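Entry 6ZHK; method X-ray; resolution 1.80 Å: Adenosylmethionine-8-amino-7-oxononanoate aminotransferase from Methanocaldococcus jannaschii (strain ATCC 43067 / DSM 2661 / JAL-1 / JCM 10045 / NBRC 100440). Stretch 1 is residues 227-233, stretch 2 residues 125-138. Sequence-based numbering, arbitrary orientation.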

ATOM      1  N   GLU A 227       5.553  23.702  17.176  1.00 17.52           N
ATOM      2  CA  GLU A 227       4.213  23.192  16.879  1.00 20.66           C
ATOM      3  C   GLU A 227       4.227  22.179  15.745  1.00 19.46           C
ATOM      4  O   GLU A 227       3.160  21.773  15.247  1.00 16.84           O
ATOM      5  CB  GLU A 227       3.210  24.307  16.571  1.00 24.31           C
ATOM      6  CG  GLU A 227       3.375  25.000  15.239  1.00 31.17           C
ATOM      7  CD  GLU A 227       2.587  26.314  15.110  1.00 42.29           C
ATOM      8  OE1 GLU A 227       1.393  26.247  14.779  1.00 49.81           O
ATOM      9  OE2 GLU A 227       3.172  27.424  15.325  1.00 38.84           O
ATOM     10  N   VAL A 228       5.416  21.730  15.344  1.00 19.34           N
ATOM     11  CA  VAL A 228       5.529  20.947  14.102  1.00 19.37           C
ATOM     12  C   VAL A 228       6.198  19.607  14.425  1.00 17.29           C
ATOM     13  O   VAL A 228       7.145  19.595  15.217  1.00 19.91           O
ATOM     14  CB  VAL A 228       6.326  21.811  13.090  1.00 22.96           C
ATOM     15  CG1 VAL A 228       7.209  21.020  12.139  1.00 25.20           C
ATOM     16  CG2 VAL A 228       5.390  22.759  12.333  1.00 20.53           C
ATOM     17  N   PHE A 229       5.673  18.485  13.886  1.00 16.56           N
ATOM     18  CA  PHE A 229       6.294  17.171  14.096  1.00 15.39           C
ATOM     19  C   PHE A 229       7.227  16.724  12.969  1.00 17.52           C
ATOM     20  O   PHE A 229       8.009  15.775  13.165  1.00 16.68           O
ATOM     21  CB  PHE A 229       5.258  16.096  14.433  1.00 15.86           C
ATOM     22  CG  PHE A 229       4.280  15.853  13.317  1.00 15.44           C
ATOM     23  CD1 PHE A 229       4.633  14.985  12.281  1.00 14.68           C
ATOM     24  CD2 PHE A 229       3.075  16.541  13.240  1.00 14.79           C
ATOM     25  CE1 PHE A 229       3.743  14.745  11.228  1.00 14.90           C
ATOM     26  CE2 PHE A 229       2.170  16.261  12.214  1.00 14.37           C
ATOM     27  CZ  PHE A 229       2.496  15.364  11.204  1.00 13.59           C
ATOM     28  N   CYS A 230       7.171  17.414  11.826  1.00 14.65           N
ATOM     29  CA  CYS A 230       8.189  17.151  10.810  1.00 16.47           C
ATOM     30  C   CYS A 230       8.227  18.247   9.743  1.00 16.25           C
ATOM     31  O   CYS A 230       7.338  19.092   9.684  1.00 16.30           O
ATOM     32  CB  CYS A 230       7.891  15.817  10.129  1.00 15.29           C
ATOM     33  SG  CYS A 230       6.455  15.907   9.009  1.00 19.49           S
ATOM     34  N   VAL A 231       9.350  18.281   8.995  1.00 16.27           N
ATOM     35  CA  VAL A 231       9.512  18.915   7.699  1.00 14.25           C
ATOM     36  C   VAL A 231       9.724  17.751   6.728  1.00 14.34           C
ATOM     37  O   VAL A 231      10.428  16.821   7.070  1.00 15.03           O
ATOM     38  CB  VAL A 231      10.720  19.871   7.679  1.00 13.88           C
ATOM     39  CG1 VAL A 231      11.068  20.209   6.216  1.00 16.18           C
ATOM     40  CG2 VAL A 231      10.443  21.128   8.528  1.00 16.86           C
ATOM     41  N   ILE A 232       9.006  17.705   5.616  1.00 15.34           N
ATOM     42  CA  ILE A 232       9.142  16.619   4.653  1.00 12.63           C
ATOM     43  C   ILE A 232       9.334  17.251   3.282  1.00 14.05           C
ATOM     44  O   ILE A 232       8.659  18.260   2.970  1.00 15.45           O
ATOM     45  CB  ILE A 232       7.964  15.631   4.703  1.00 13.19           C
ATOM     46  CG1 ILE A 232       8.185  14.543   3.627  1.00 13.20           C
ATOM     47  CG2 ILE A 232       6.668  16.368   4.480  1.00 13.67           C
ATOM     48  CD1 ILE A 232       7.129  13.408   3.666  1.00 11.66           C
ATOM     49  N   LEU A 233      10.323  16.727   2.537  1.00 13.78           N
ATOM     50  CA  LEU A 233      10.648  17.173   1.184  1.00 14.30           C
ATOM     51  C   LEU A 233      10.949  15.945   0.351  1.00 13.30           C
ATOM     52  O   LEU A 233      11.366  14.914   0.899  1.00 12.90           O
ATOM     53  CB  LEU A 233      11.958  18.026   1.242  1.00 16.30           C
ATOM     54  CG  LEU A 233      11.821  19.351   2.003  1.00 19.88           C
ATOM     55  CD1 LEU A 233      13.159  20.114   2.019  1.00 17.96           C
ATOM     56  CD2 LEU A 233      10.761  20.192   1.334  1.00 18.34           C
TER
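Stretch 2 (125-138) AVEIAIKMAYQYYV

Stretch 2 is a helix that packs through apolar side chains onto the corner and following strand of stretch 1, with Phe 229 as the centre of the contact and no hydrogen bond joining the two segments. The helical assignment covers all of residues 125-138: phi/psi values stay near -65/-40, and i to i-4 backbone bonds run from Ala 129 N to Ala 125 O (2.9 Å) through Tyr 134 N to Ile 130 O (2.9 Å) and on to Val 138 N to Tyr 134 O (3.3 Å). Near Tyr 137 the pattern loosens, since the bond from Tyr 137 N to Ala 133 O is weak at 3.4 Å.

Stretch 1 is extended at Val 228 (-124/136), turns a corner at Phe 229 (-96/-13) and continues as a strand that includes Ile 232. Direction follows from the pairing of contacts: Phe 229 meets Ile 130, Ala 133, Tyr 134 and Tyr 137, whereas Ile 232, further along the chain, reaches back to Val 126. The two segments therefore run in broadly opposite senses. Their backbones come nearest at Phe 229 CA and Tyr 134 CA, 5.4 Å apart.

Of the 362 Å² buried in total, Phe 229 alone contributes 123 Å². Its CA-to-CB bond points toward the helix, and chi1 is in the p well (63°). Tyr 134 CB lies over one face of the ring, 4.2 Å from the centroid and 15° off the normal, a CH-pi contact. The Tyr 134 ring turns its edge to the Phe 229 face, with planes at 87° and centroids 5.6 Å apart; Phe 229 CD2 and Tyr 134 CD1 are separated by 3.8 Å. Ala 133 CB sits at the edge of the Phe 229 ring, 3.9 Å from Phe 229 CD1, and Ile 130 adds CG2 at 4.0 Å from Phe 229 CE1. One helical turn beyond Ala 133, Tyr 137 places CD2 3.8 Å from Phe 229 CB.

The Phe 229 carbonyl also faces the helix, where it meets carbon rather than a donor: Phe 229 O is 3.2 Å from Tyr 137 CE2, near the plane of that ring, and 3.4 Å from Ala 133 CB. This oxygen is buried without a hydrogen-bonding partner anywhere in the model.

Beyond the corner the contact thins. Cys 230 CB approaches Ala 133 CB at 4.1 Å, and Val 231 is out of reach. Ile 232 points toward the helix again, its t,t side chain extending CD1 to 3.9 Å from Val 126 CG1.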

ATOM      1  N   ALA A 125       4.963   4.379   2.922  1.00 12.88           N
ATOM      2  CA  ALA A 125       6.208   4.640   3.620  1.00 14.52           C
ATOM      3  C   ALA A 125       6.162   6.045   4.222  1.00 12.22           C
ATOM      4  O   ALA A 125       6.631   6.284   5.335  1.00 13.10           O
ATOM      5  CB  ALA A 125       7.371   4.532   2.654  1.00 11.80           C
ATOM      6  N   VAL A 126       5.586   6.982   3.481  1.00 11.33           N
ATOM      7  CA  VAL A 126       5.465   8.360   3.966  1.00 11.77           C
ATOM      8  C   VAL A 126       4.420   8.444   5.102  1.00 11.39           C
ATOM      9  O   VAL A 126       4.622   9.101   6.103  1.00 12.95           O
ATOM     10  CB  VAL A 126       5.108   9.253   2.757  1.00 11.57           C
ATOM     11  CG1 VAL A 126       4.502  10.562   3.217  1.00 12.35           C
ATOM     12  CG2 VAL A 126       6.310   9.489   1.869  1.00 12.21           C
ATOM     13  N   GLU A 127       3.296   7.703   5.020  1.00 11.07           N
ATOM     14  CA  GLU A 127       2.311   7.701   6.096  1.00 11.70           C
ATOM     15  C   GLU A 127       2.942   7.146   7.376  1.00 11.95           C
ATOM     16  O   GLU A 127       2.680   7.597   8.483  1.00 12.88           O
ATOM     17  CB  GLU A 127       1.146   6.767   5.738  1.00 11.38           C
ATOM     18  CG  GLU A 127       0.297   7.262   4.557  1.00 18.09           C
ATOM     19  CD  GLU A 127      -1.020   7.925   4.915  1.00 16.08           C
ATOM     20  OE1 GLU A 127      -1.331   7.985   6.135  1.00 16.48           O
ATOM     21  OE2 GLU A 127      -1.721   8.402   3.972  1.00 18.00           O
ATOM     22  N   ILE A 128       3.854   6.192   7.228  1.00 12.01           N
ATOM     23  CA  ILE A 128       4.492   5.592   8.376  1.00 11.78           C
ATOM     24  C   ILE A 128       5.497   6.580   8.960  1.00 12.10           C
ATOM     25  O   ILE A 128       5.584   6.713  10.201  1.00 13.82           O
ATOM     26  CB  ILE A 128       5.173   4.261   7.970  1.00 11.35           C
ATOM     27  CG1 ILE A 128       4.094   3.201   7.692  1.00 11.50           C
ATOM     28  CG2 ILE A 128       6.171   3.798   9.047  1.00 10.55           C
ATOM     29  CD1 ILE A 128       4.680   1.979   6.890  1.00 12.43           C
ATOM     30  N   ALA A 129       6.228   7.261   8.074  1.00 11.89           N
ATOM     31  CA  ALA A 129       7.150   8.303   8.513  1.00 10.85           C
ATOM     32  C   ALA A 129       6.365   9.367   9.300  1.00 12.26           C
ATOM     33  O   ALA A 129       6.813   9.846  10.337  1.00 11.71           O
ATOM     34  CB  ALA A 129       7.880   8.923   7.328  1.00 10.19           C
ATOM     35  N   ILE A 130       5.233   9.806   8.762  1.00 12.44           N
ATOM     36  CA  ILE A 130       4.412  10.819   9.429  1.00 14.97           C
ATOM     37  C   ILE A 130       4.078  10.327  10.844  1.00 13.73           C
ATOM     38  O   ILE A 130       4.168  11.102  11.798  1.00 14.39           O
ATOM     39  CB  ILE A 130       3.134  11.133   8.578  1.00 14.96           C
ATOM     40  CG1 ILE A 130       3.473  12.026   7.387  1.00 18.99           C
ATOM     41  CG2 ILE A 130       1.969  11.703   9.402  1.00 17.13           C
ATOM     42  CD1 ILE A 130       2.287  12.080   6.366  1.00 14.08           C
ATOM     43  N   LYS A 131       3.602   9.078  10.960  1.00 14.02           N
ATOM     44  CA  LYS A 131       3.090   8.567  12.216  1.00 12.65           C
ATOM     45  C   LYS A 131       4.218   8.385  13.212  1.00 13.99           C
ATOM     46  O   LYS A 131       4.052   8.695  14.384  1.00 13.45           O
ATOM     47  CB  LYS A 131       2.252   7.304  12.051  1.00 14.19           C
ATOM     48  CG  LYS A 131       0.989   7.504  11.196  1.00 12.57           C
ATOM     49  CD  LYS A 131       0.247   6.201  11.014  1.00 12.56           C
ATOM     50  CE  LYS A 131       0.072   5.379  12.302  1.00 13.47           C
ATOM     51  NZ  LYS A 131      -0.782   4.183  12.046  1.00 11.16           N
ATOM     52  N   MET A 132       5.400   7.967  12.733  1.00 13.51           N
ATOM     53  CA  MET A 132       6.547   7.796  13.604  1.00 13.60           C
ATOM     54  C   MET A 132       6.930   9.161  14.167  1.00 12.21           C
ATOM     55  O   MET A 132       7.202   9.243  15.363  1.00 13.56           O
ATOM     56  CB  MET A 132       7.729   7.238  12.774  1.00 13.46           C
ATOM     57  CG  MET A 132       7.569   5.759  12.463  1.00 13.64           C
ATOM     58  SD  MET A 132       8.930   5.346  11.374  1.00 16.67           S
ATOM     59  CE  MET A 132       8.822   3.557  11.349  1.00 12.90           C
ATOM     60  N   ALA A 133       6.965  10.196  13.308  1.00 11.94           N
ATOM     61  CA  ALA A 133       7.429  11.526  13.694  1.00 13.57           C
ATOM     62  C   ALA A 133       6.443  12.087  14.724  1.00 14.52           C
ATOM     63  O   ALA A 133       6.837  12.497  15.790  1.00 13.79           O
ATOM     64  CB  ALA A 133       7.572  12.452  12.496  1.00 12.28           C
ATOM     65  N   TYR A 134       5.139  11.899  14.443  1.00 15.01           N
ATOM     66  CA  TYR A 134       4.095  12.431  15.308  1.00 13.17           C
ATOM     67  C   TYR A 134       4.205  11.757  16.675  1.00 13.95           C
ATOM     68  O   TYR A 134       4.184  12.432  17.744  1.00 11.42           O
ATOM     69  CB  TYR A 134       2.699  12.228  14.701  1.00 14.49           C
ATOM     70  CG  TYR A 134       1.628  12.785  15.640  1.00 14.30           C
ATOM     71  CD1 TYR A 134       1.369  14.155  15.664  1.00 17.10           C
ATOM     72  CD2 TYR A 134       0.951  11.967  16.550  1.00 14.18           C
ATOM     73  CE1 TYR A 134       0.428  14.696  16.548  1.00 20.03           C
ATOM     74  CE2 TYR A 134       0.056  12.503  17.452  1.00 16.39           C
ATOM     75  CZ  TYR A 134      -0.219  13.855  17.437  1.00 17.41           C
ATOM     76  OH  TYR A 134      -1.113  14.392  18.339  1.00 24.33           O
ATOM     77  N   GLN A 135       4.254  10.421  16.641  1.00 13.37           N
ATOM     78  CA  GLN A 135       4.203   9.684  17.901  1.00 14.76           C
ATOM     79  C   GLN A 135       5.520   9.779  18.654  1.00 15.32           C
ATOM     80  O   GLN A 135       5.515   9.801  19.891  1.00 15.89           O
ATOM     81  CB  GLN A 135       3.687   8.260  17.710  1.00 16.23           C
ATOM     82  CG  GLN A 135       3.590   7.532  19.053  1.00 18.01           C
ATOM     83  CD  GLN A 135       2.826   6.254  18.890  1.00 19.76           C
ATOM     84  OE1 GLN A 135       2.689   5.724  17.784  1.00 20.73           O
ATOM     85  NE2 GLN A 135       2.477   5.667  20.027  1.00 24.40           N
ATOM     86  N   TYR A 136       6.631   9.951  17.926  1.00 13.91           N
ATOM     87  CA  TYR A 136       7.897  10.204  18.607  1.00 13.70           C
ATOM     88  C   TYR A 136       7.729  11.342  19.625  1.00 13.23           C
ATOM     89  O   TYR A 136       8.147  11.231  20.791  1.00 13.24           O
ATOM     90  CB  TYR A 136       8.965  10.591  17.597  1.00 13.25           C
ATOM     91  CG  TYR A 136      10.255  11.145  18.161  1.00 14.86           C
ATOM     92  CD1 TYR A 136      11.242  10.313  18.713  1.00 16.40           C
ATOM     93  CD2 TYR A 136      10.489  12.507  18.140  1.00 17.19           C
ATOM     94  CE1 TYR A 136      12.470  10.839  19.168  1.00 14.27           C
ATOM     95  CE2 TYR A 136      11.700  13.036  18.608  1.00 15.35           C
ATOM     96  CZ  TYR A 136      12.656  12.207  19.163  1.00 16.51           C
ATOM     97  OH  TYR A 136      13.861  12.748  19.574  1.00 18.26           O
ATOM     98  N   TYR A 137       7.184  12.477  19.177  1.00 12.67           N
ATOM     99  CA  TYR A 137       7.140  13.641  20.052  1.00 14.46           C
ATOM    100  C   TYR A 137       6.126  13.433  21.169  1.00 15.05           C
ATOM    101  O   TYR A 137       6.356  13.869  22.287  1.00 15.72           O
ATOM    102  CB  TYR A 137       6.808  14.928  19.288  1.00 13.13           C
ATOM    103  CG  TYR A 137       7.952  15.401  18.417  1.00 14.70           C
ATOM    104  CD1 TYR A 137       9.112  15.913  18.992  1.00 13.91           C
ATOM    105  CD2 TYR A 137       7.894  15.296  17.022  1.00 13.58           C
ATOM    106  CE1 TYR A 137      10.172  16.374  18.211  1.00 12.86           C
ATOM    107  CE2 TYR A 137       8.949  15.762  16.245  1.00 12.81           C
ATOM    108  CZ  TYR A 137      10.081  16.294  16.826  1.00 13.73           C
ATOM    109  OH  TYR A 137      11.108  16.717  16.020  1.00 11.97           O
ATOM    110  N   VAL A 138       5.014  12.733  20.890  1.00 15.47           N
ATOM    111  CA  VAL A 138       4.117  12.460  21.992  1.00 13.80           C
ATOM    112  C   VAL A 138       4.852  11.658  23.071  1.00 15.40           C
ATOM    113  O   VAL A 138       4.698  11.909  24.287  1.00 18.99           O
ATOM    114  CB  VAL A 138       2.922  11.645  21.478  1.00 14.46           C
ATOM    115  CG1 VAL A 138       2.141  11.065  22.635  1.00 16.51           C
ATOM    116  CG2 VAL A 138       2.047  12.480  20.551  1.00 14.33           C
TER